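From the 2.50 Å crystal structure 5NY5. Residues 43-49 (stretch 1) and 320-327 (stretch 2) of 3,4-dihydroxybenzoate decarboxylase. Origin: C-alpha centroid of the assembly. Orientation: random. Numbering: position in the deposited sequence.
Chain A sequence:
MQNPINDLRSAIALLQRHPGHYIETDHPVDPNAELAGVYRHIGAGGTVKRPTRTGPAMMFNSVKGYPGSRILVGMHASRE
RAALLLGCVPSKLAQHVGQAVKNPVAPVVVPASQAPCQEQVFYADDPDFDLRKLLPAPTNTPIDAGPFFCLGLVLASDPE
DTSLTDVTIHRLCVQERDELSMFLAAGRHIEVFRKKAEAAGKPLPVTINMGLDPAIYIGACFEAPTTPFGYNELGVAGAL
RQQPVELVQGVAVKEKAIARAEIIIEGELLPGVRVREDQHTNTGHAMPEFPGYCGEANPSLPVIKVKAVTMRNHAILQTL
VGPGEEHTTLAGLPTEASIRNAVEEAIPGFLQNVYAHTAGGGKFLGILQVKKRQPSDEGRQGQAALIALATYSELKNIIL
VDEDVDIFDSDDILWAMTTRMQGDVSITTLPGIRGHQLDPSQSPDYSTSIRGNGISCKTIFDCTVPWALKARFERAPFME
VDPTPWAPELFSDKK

Stretch 1 43-49: GAGGTVK
Stretch 2, residues 320-327: LVGPGEEH

Stretch 1 has no regular helix or strand. Its backbone turns at Ala44 (phi/psi -60/-55), passes through Gly45 (64/-157), and makes a type II' beta turn from Gly45 to Val48, with Gly46 at 63/-140 and Thr47 at -88/11; Val48 N donates to Gly45 O at 3.3 Å. Stretch 2 runs extended through Leu320 and Val321, bends at Gly322 (129/-76), crosses a cis peptide into Pro323 (-72/-9), and by Glu325 is helical, His327 N donating to Pro323 O at 3.2 Å. The register is set by Gly46 and Gly324, whose CA atoms lie 3.8 Å apart.

One direct hydrogen bond joins the stretches: Glu325 N donates to Ala44 O at 2.9 Å and 160°. Gly324 CA adds a CA-H...O contact to the same Ala44 O at 3.5 Å. Water 2 links them further, accepting from Gly324 N at 2.8 Å and donating to Thr47 OG1 at 3.0 Å, a position the p rotamer (chi1 60°) gives the hydroxyl.

Such close backbone packing depends on glycine. A CB on Gly46 would lie 2.3 Å from Gly324 C, and one on Gly324 would lie 2.3 Å from Ala44 O; both residues also have positive phi. At Gly322 a CB would clash within its own stretch, 2.2 Å from Gly324 N, and sit tightly, 3.2 Å, from Val48 CG2.

A few side chains add to the contact, which buries 280 Å² over both sides. Val48 points toward stretch 2; with chi1 at 176° (t), its CG2 lies 3.5 Å from Gly322 CA, a branched apolar group against bare backbone. Ala44 CB, directed sideways, meets Val321 CG1 at 4.2 Å (Val321 chi1 172°, t), an apolar methyl with no polar group to satisfy. Glu325 also leaves sideways (chi1 -169°, chi2 78°, chi3 15°); its OE1 lies 3.6 Å from Gly46 N and is hydrogen-bonded elsewhere in the structure, which suits a buried carboxylate.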

# COMPACT_ATOMS: atom_id res chain seq x y z
N GLY A 43 -44.32 -1.17 -1.19
CA GLY A 43 -43.65 -1.12 -2.48
C GLY A 43 -42.59 -0.06 -2.68
O GLY A 43 -42.12 0.13 -3.81
N ALA A 44 -42.18 0.63 -1.62
CA ALA A 44 -41.16 1.68 -1.76
C ALA A 44 -39.86 1.10 -2.31
O ALA A 44 -39.34 1.57 -3.32
CB ALA A 44 -40.93 2.36 -0.41
N GLY A 45 -39.32 0.08 -1.65
CA GLY A 45 -38.12 -0.58 -2.11
C GLY A 45 -36.91 0.33 -2.13
O GLY A 45 -36.83 1.34 -1.43
N GLY A 46 -35.94 -0.05 -2.96
CA GLY A 46 -34.75 0.77 -3.12
C GLY A 46 -33.96 0.88 -1.83
O GLY A 46 -33.82 -0.08 -1.06
N THR A 47 -33.44 2.08 -1.58
CA THR A 47 -32.61 2.35 -0.41
C THR A 47 -33.42 2.74 0.82
O THR A 47 -32.84 3.19 1.81
CB THR A 47 -31.59 3.44 -0.73
OG1 THR A 47 -32.27 4.65 -1.10
CG2 THR A 47 -30.70 3.01 -1.88
N VAL A 48 -34.74 2.57 0.78
CA VAL A 48 -35.56 2.85 1.95
C VAL A 48 -35.19 1.87 3.06
O VAL A 48 -34.88 0.70 2.81
CB VAL A 48 -37.05 2.74 1.59
CG1 VAL A 48 -37.92 2.93 2.82
CG2 VAL A 48 -37.40 3.77 0.54
N LYS A 49 -35.21 2.37 4.30
CA LYS A 49 -34.85 1.54 5.44
C LYS A 49 -35.83 0.39 5.62
O LYS A 49 -37.05 0.56 5.50
CB LYS A 49 -34.80 2.37 6.72
CG LYS A 49 -34.38 1.57 7.94
CD LYS A 49 -34.75 2.26 9.23
CE LYS A 49 -34.44 1.38 10.42
NZ LYS A 49 -34.80 2.06 11.69
N LEU A 320 -44.03 9.73 -5.99
CA LEU A 320 -43.25 8.58 -5.58
C LEU A 320 -43.06 8.59 -4.07
O LEU A 320 -43.36 9.57 -3.39
CB LEU A 320 -41.88 8.54 -6.29
CG LEU A 320 -40.99 9.79 -6.34
CD1 LEU A 320 -40.34 10.08 -5.00
CD2 LEU A 320 -39.93 9.64 -7.42
N VAL A 321 -42.56 7.47 -3.56
CA VAL A 321 -42.23 7.32 -2.14
C VAL A 321 -40.84 6.70 -2.05
O VAL A 321 -40.54 5.74 -2.76
CB VAL A 321 -43.27 6.44 -1.41
CG1 VAL A 321 -42.81 6.14 0.00
CG2 VAL A 321 -44.63 7.12 -1.39
N GLY A 322 -40.01 7.26 -1.18
CA GLY A 322 -38.70 6.68 -0.95
C GLY A 322 -37.51 7.62 -1.04
O GLY A 322 -36.97 8.02 -0.02
N PRO A 323 -37.10 7.98 -2.27
CA PRO A 323 -37.71 7.66 -3.56
C PRO A 323 -37.54 6.21 -4.00
O PRO A 323 -38.15 5.83 -5.00
CB PRO A 323 -36.98 8.61 -4.52
CG PRO A 323 -35.66 8.79 -3.91
CD PRO A 323 -35.89 8.81 -2.43
N GLY A 324 -36.73 5.44 -3.29
CA GLY A 324 -36.76 3.99 -3.40
C GLY A 324 -36.53 3.49 -4.80
O GLY A 324 -35.81 4.10 -5.59
N GLU A 325 -37.15 2.35 -5.12
CA GLU A 325 -36.95 1.72 -6.42
C GLU A 325 -37.46 2.59 -7.56
O GLU A 325 -36.98 2.47 -8.69
CB GLU A 325 -37.65 0.36 -6.44
CG GLU A 325 -37.31 -0.50 -7.64
CD GLU A 325 -35.96 -1.17 -7.50
OE1 GLU A 325 -35.44 -1.19 -6.37
OE2 GLU A 325 -35.43 -1.67 -8.51
N GLU A 326 -38.44 3.45 -7.29
CA GLU A 326 -38.94 4.33 -8.34
C GLU A 326 -37.83 5.24 -8.87
O GLU A 326 -37.75 5.48 -10.08
CB GLU A 326 -40.11 5.16 -7.80
CG GLU A 326 -40.94 5.83 -8.88
CD GLU A 326 -42.42 5.76 -8.60
OE1 GLU A 326 -42.80 5.61 -7.42
OE2 GLU A 326 -43.21 5.85 -9.57
N HIS A 327 -36.96 5.73 -7.99
CA HIS A 327 -35.81 6.49 -8.45
C HIS A 327 -34.82 5.60 -9.18
O HIS A 327 -34.25 6.00 -10.20
CB HIS A 327 -35.13 7.18 -7.27
CG HIS A 327 -33.98 8.06 -7.67
ND1 HIS A 327 -32.76 7.56 -8.05
CD2 HIS A 327 -33.88 9.41 -7.74
CE1 HIS A 327 -31.95 8.57 -8.34
NE2 HIS A 327 -32.61 9.70 -8.16
O HOH W 1 -32.91 3.10 -4.35
O HOH W 2 -34.98 5.94 -1.22